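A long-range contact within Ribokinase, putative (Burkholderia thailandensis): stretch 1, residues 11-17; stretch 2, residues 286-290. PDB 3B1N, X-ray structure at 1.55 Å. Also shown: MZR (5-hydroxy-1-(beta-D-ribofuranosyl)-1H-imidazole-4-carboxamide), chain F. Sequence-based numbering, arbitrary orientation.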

ATOM      1  N   TYR B  11       8.337  12.201   4.814  1.00  8.54           N
ATOM      2  CA  TYR B  11       6.987  12.649   4.498  1.00  9.52           C
ATOM      3  C   TYR B  11       6.137  11.433   4.183  1.00  9.13           C
ATOM      4  O   TYR B  11       6.538  10.580   3.394  1.00 10.45           O
ATOM      5  CB  TYR B  11       7.059  13.560   3.255  1.00 10.97           C
ATOM      6  CG  TYR B  11       7.747  14.864   3.545  1.00 10.39           C
ATOM      7  CD1 TYR B  11       7.220  15.769   4.466  1.00 10.77           C
ATOM      8  CD2 TYR B  11       8.969  15.170   2.959  1.00 12.96           C
ATOM      9  CE1 TYR B  11       7.856  16.972   4.731  1.00 14.12           C
ATOM     10  CE2 TYR B  11       9.635  16.371   3.226  1.00 11.08           C
ATOM     11  CZ  TYR B  11       9.066  17.271   4.107  1.00 12.37           C
ATOM     12  OH  TYR B  11       9.676  18.475   4.374  1.00 12.59           O
ATOM     13  N   ASP B  12       4.967  11.388   4.819  1.00 10.29           N
ATOM     14  CA  ASP B  12       4.076  10.244   4.720  1.00 10.62           C
ATOM     15  C   ASP B  12       2.878  10.525   3.829  1.00 11.86           C
ATOM     16  O   ASP B  12       2.247  11.571   3.979  1.00 11.84           O
ATOM     17  CB  ASP B  12       3.542   9.839   6.105  1.00 10.91           C
ATOM     18  CG  ASP B  12       4.594   9.256   7.002  1.00 11.81           C
ATOM     19  OD1 ASP B  12       5.681   8.874   6.554  1.00 10.68           O
ATOM     20  OD2 ASP B  12       4.264   9.093   8.181  1.00 11.82           O
ATOM     21  N   ASN B  13       2.562   9.588   2.935  1.00 11.52           N
ATOM     22  CA  ASN B  13       1.280   9.627   2.191  1.00 13.45           C
ATOM     23  C   ASN B  13       0.513   8.432   2.667  1.00 11.20           C
ATOM     24  O   ASN B  13       0.918   7.307   2.404  1.00 12.34           O
ATOM     25  CB  ASN B  13       1.538   9.616   0.682  1.00 13.51           C
ATOM     26  CG  ASN B  13       2.026  11.006   0.192  1.00 21.36           C
ATOM     27  OD1 ASN B  13       3.179  11.191  -0.111  1.00 32.40           O
ATOM     28  ND2 ASN B  13       1.124  11.990   0.194  1.00 30.36           N
ATOM     29  N   ILE B  14      -0.528   8.720   3.453  1.00 10.95           N
ATOM     30  CA  ILE B  14      -1.263   7.671   4.152  1.00 11.97           C
ATOM     31  C   ILE B  14      -2.614   7.437   3.469  1.00 12.47           C
ATOM     32  O   ILE B  14      -3.443   8.371   3.305  1.00 14.15           O
ATOM     33  CB  ILE B  14      -1.468   8.052   5.598  1.00 10.83           C
ATOM     34  CG1 ILE B  14      -0.084   8.165   6.287  1.00 14.61           C
ATOM     35  CG2 ILE B  14      -2.328   6.964   6.315  1.00 13.17           C
ATOM     36  CD1 ILE B  14      -0.125   8.959   7.574  1.00 13.19           C
ATOM     37  N   MET B  15      -2.810   6.175   3.125  1.00 12.78           N
ATOM     38  CA  MET B  15      -4.026   5.762   2.446  1.00 14.68           C
ATOM     39  C   MET B  15      -4.732   4.804   3.374  1.00 15.34           C
ATOM     40  O   MET B  15      -4.262   3.677   3.599  1.00 16.08           O
ATOM     41  CB  MET B  15      -3.610   5.092   1.150  1.00 14.91           C
ATOM     42  CG  MET B  15      -3.067   6.138   0.116  1.00 20.33           C
ATOM     43  SD  MET B  15      -1.922   5.408  -1.053  1.00 28.47           S
ATOM     44  CE  MET B  15      -0.394   5.378  -0.061  1.00 28.71           C
ATOM     45  N   THR B  16      -5.843   5.293   3.926  1.00 15.74           N
ATOM     46  CA  THR B  16      -6.593   4.618   4.977  1.00 17.54           C
ATOM     47  C   THR B  16      -7.706   3.763   4.386  1.00 15.86           C
ATOM     48  O   THR B  16      -8.682   4.313   3.856  1.00 17.53           O
ATOM     49  CB  THR B  16      -7.322   5.630   5.917  1.00 19.64           C
ATOM     50  OG1 THR B  16      -6.388   6.565   6.458  1.00 22.73           O
ATOM     51  CG2 THR B  16      -7.951   4.888   7.085  1.00 22.35           C
ATOM     52  N   PHE B  17      -7.552   2.451   4.468  1.00 14.65           N
ATOM     53  CA  PHE B  17      -8.682   1.557   4.051  1.00 13.04           C
ATOM     54  C   PHE B  17      -9.598   1.515   5.234  1.00 13.94           C
ATOM     55  O   PHE B  17      -9.185   1.094   6.337  1.00 14.02           O
ATOM     56  CB  PHE B  17      -8.200   0.163   3.693  1.00 12.15           C
ATOM     57  CG  PHE B  17      -9.323  -0.830   3.454  1.00 12.20           C
ATOM     58  CD1 PHE B  17     -10.176  -0.619   2.370  1.00 13.00           C
ATOM     59  CD2 PHE B  17      -9.478  -1.973   4.251  1.00 12.03           C
ATOM     60  CE1 PHE B  17     -11.205  -1.490   2.122  1.00 15.63           C
ATOM     61  CE2 PHE B  17     -10.547  -2.857   4.001  1.00 13.11           C
ATOM     62  CZ  PHE B  17     -11.408  -2.578   2.944  1.00 13.12           C
ATOM     63  N   HIS B 286      -6.681  11.187  15.305  1.00 13.63           N
ATOM     64  CA  HIS B 286      -6.426  12.199  14.297  1.00 15.01           C
ATOM     65  C   HIS B 286      -5.631  11.594  13.151  1.00 14.72           C
ATOM     66  O   HIS B 286      -4.926  10.596  13.327  1.00 15.26           O
ATOM     67  CB  HIS B 286      -5.696  13.412  14.895  1.00 15.27           C
ATOM     68  CG  HIS B 286      -6.399  14.003  16.067  1.00 15.52           C
ATOM     69  ND1 HIS B 286      -7.340  15.007  15.945  1.00 20.60           N
ATOM     70  CD2 HIS B 286      -6.352  13.675  17.382  1.00 15.37           C
ATOM     71  CE1 HIS B 286      -7.833  15.277  17.145  1.00 18.74           C
ATOM     72  NE2 HIS B 286      -7.232  14.502  18.037  1.00 17.99           N
ATOM     73  N   GLN B 287      -5.737  12.218  11.981  1.00 16.54           N
ATOM     74  CA  GLN B 287      -5.152  11.711  10.746  1.00 18.78           C
ATOM     75  C   GLN B 287      -3.716  12.155  10.696  1.00 18.72           C
ATOM     76  O   GLN B 287      -3.481  13.368  10.767  1.00 22.34           O
ATOM     77  CB  GLN B 287      -5.901  12.386   9.574  1.00 20.05           C
ATOM     78  CG  GLN B 287      -5.362  12.044   8.212  1.00 26.31           C
ATOM     79  CD  GLN B 287      -5.376  10.576   7.973  1.00 32.24           C
ATOM     80  OE1 GLN B 287      -6.338   9.888   8.348  1.00 34.60           O
ATOM     81  NE2 GLN B 287      -4.300  10.054   7.368  1.00 28.95           N
ATOM     82  N   GLY B 288      -2.778  11.230  10.505  1.00 16.38           N
ATOM     83  CA  GLY B 288      -1.377  11.614  10.395  1.00 16.01           C
ATOM     84  C   GLY B 288      -0.721  11.164  11.695  1.00 15.24           C
ATOM     85  O   GLY B 288      -1.379  11.108  12.744  1.00 16.80           O
ATOM     86  N   PRO B 289       0.586  10.906  11.674  1.00 12.80           N
ATOM     87  CA  PRO B 289       1.267  10.524  12.927  1.00 11.54           C
ATOM     88  C   PRO B 289       1.461  11.686  13.899  1.00 10.75           C
ATOM     89  O   PRO B 289       1.685  11.393  15.078  1.00  9.96           O
ATOM     90  CB  PRO B 289       2.618   9.954  12.451  1.00 12.59           C
ATOM     91  CG  PRO B 289       2.763  10.416  11.046  1.00 13.69           C
ATOM     92  CD  PRO B 289       1.427  10.697  10.469  1.00 12.13           C
ATOM     93  N   GLN B 290       1.385  12.954  13.452  1.00 10.54           N
ATOM     94  CA  GLN B 290       1.717  14.074  14.344  1.00 11.44           C
ATOM     95  C   GLN B 290       0.651  15.169  14.390  1.00 12.61           C
ATOM     96  O   GLN B 290       0.929  16.279  14.842  1.00 16.09           O
ATOM     97  CB  GLN B 290       3.064  14.697  13.951  1.00 11.68           C
ATOM     98  CG  GLN B 290       4.278  13.753  13.966  1.00 11.43           C
ATOM     99  CD  GLN B 290       5.516  14.448  13.383  1.00 11.27           C
ATOM    100  OE1 GLN B 290       5.661  15.697  13.513  1.00 12.82           O
ATOM    101  NE2 GLN B 290       6.449  13.673  12.855  1.00  9.12           N
TER
HETATM  102  N1  MZR F 401      12.388   2.679   7.575  1.00 14.83           N
HETATM  103  O3  MZR F 401      10.868   4.666   8.810  1.00 13.76           O
HETATM  104  C4  MZR F 401       9.849   3.953   8.144  1.00 13.32           C
HETATM  105  C5  MZR F 401      10.037   2.779   7.323  1.00 13.51           C
HETATM  106  C6  MZR F 401      11.319   2.140   7.014  1.00 15.14           C
HETATM  107  O6  MZR F 401      11.265   1.158   6.243  1.00 16.75           O
HETATM  108  N7  MZR F 401       8.772   2.476   6.921  1.00 12.63           N
HETATM  109  C8  MZR F 401       7.919   3.377   7.461  1.00 13.29           C
HETATM  110  N9  MZR F 401       8.572   4.302   8.222  1.00 10.91           N
HETATM  111  C1' MZR F 401       7.970   5.397   9.001  1.00 10.10           C
HETATM  112  C2' MZR F 401       6.935   6.266   8.307  1.00 10.72           C
HETATM  113  O2' MZR F 401       7.641   7.383   7.777  1.00  9.82           O
HETATM  114  C3' MZR F 401       5.933   6.563   9.450  1.00 10.89           C
HETATM  115  O3' MZR F 401       5.771   7.936   9.817  1.00  8.82           O
HETATM  116  C4' MZR F 401       6.434   5.757  10.619  1.00 11.70           C
HETATM  117  O4' MZR F 401       7.214   4.742  10.015  1.00 12.58           O
HETATM  118  C5' MZR F 401       5.291   5.152  11.401  1.00 14.07           C
HETATM  119  O5' MZR F 401       5.893   4.433  12.511  1.00 17.97           O

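Contact between a β-strand and a distant loop in the putative ribokinase from Burkholderia thailandensis, with the nucleoside MZR bound at one end. Residues 11-16 form the end of a strand that begins earlier in the chain, and Phe 17 leaves it; residues 286-290 form an irregular segment. Touching residues are at least 271 positions apart in sequence. The backbones come nearest at Ile 14 and Gly 288, whose CA atoms lie 7.4 Å apart. No hydrogen bond crosses between the stretches, so the loop does not extend the sheet; side chains fill the gap, and the contact buries a modest 179 Å², both sides summed.

The strand's alternation decides which residues take part. Asp 12, Ile 14 and Thr 16 direct their CA-to-CB bonds toward the loop and make all the strand's contacts with it. Met 15 points away, and Tyr 11 and Asn 13 are out of reach.

Apolar packing centres on Ile 14, which gives up more surface to the partner stretch than any other residue here. With chi1 in m and chi2 in t, it places CD1 3.7 Å from CD of Pro 289, an ordinary van der Waals distance between two saturated carbons. The same Ile 14 CD1 lies 4.1 Å from CA of Gly 288, so one methyl group rests on two successive residues of the loop. Gly 288 offers only backbone to this contact. Its phi/psi of 107/154 would jam a CB against the carbonyl O of Gln 287, which is enough to call for glycine; Ile 14 is not the obstacle, since an ideal CB would stand 5.0 Å from its CD1.

Contacts of mixed or polar character flank this packing. The CA-to-CB bond of Gln 287 runs sideways, but its side chain, with chi1 in t and chi2 in p, brings the amide end nearer the strand. There NE2 of Gln 287 lies 3.8 Å from CG2 of Ile 14, a van der Waals contact between an amide nitrogen and a methyl group. OE1 of Gln 287 is also 3.8 Å from OG1 of Thr 16, too far for a hydrogen bond, so these two polar groups are neighbours without being bonded. Toward the other end of the contact, OD2 of Asp 12 approaches CG of Pro 289 to 3.5 Å, setting a carboxylate oxygen against a ring carbon.

Asp 12 forms its hydrogen bonds here with the ligand, not with the loop. With chi1 in m, it accepts hydrogen bonds from the 2' and 3' hydroxyls of the MZR ribose: O2' donates to OD1 of Asp 12 at 2.7 Å, and O3' donates to OD2 of Asp 12 at 2.5 Å. Two neighbouring hydroxyls thus meet the two oxygens of one carboxylate, a paired fit well suited to a ribose, in keeping with the protein's name. Because Asp 12 OD2 also touches Pro 289, the same oxygen meets the sugar and the loop.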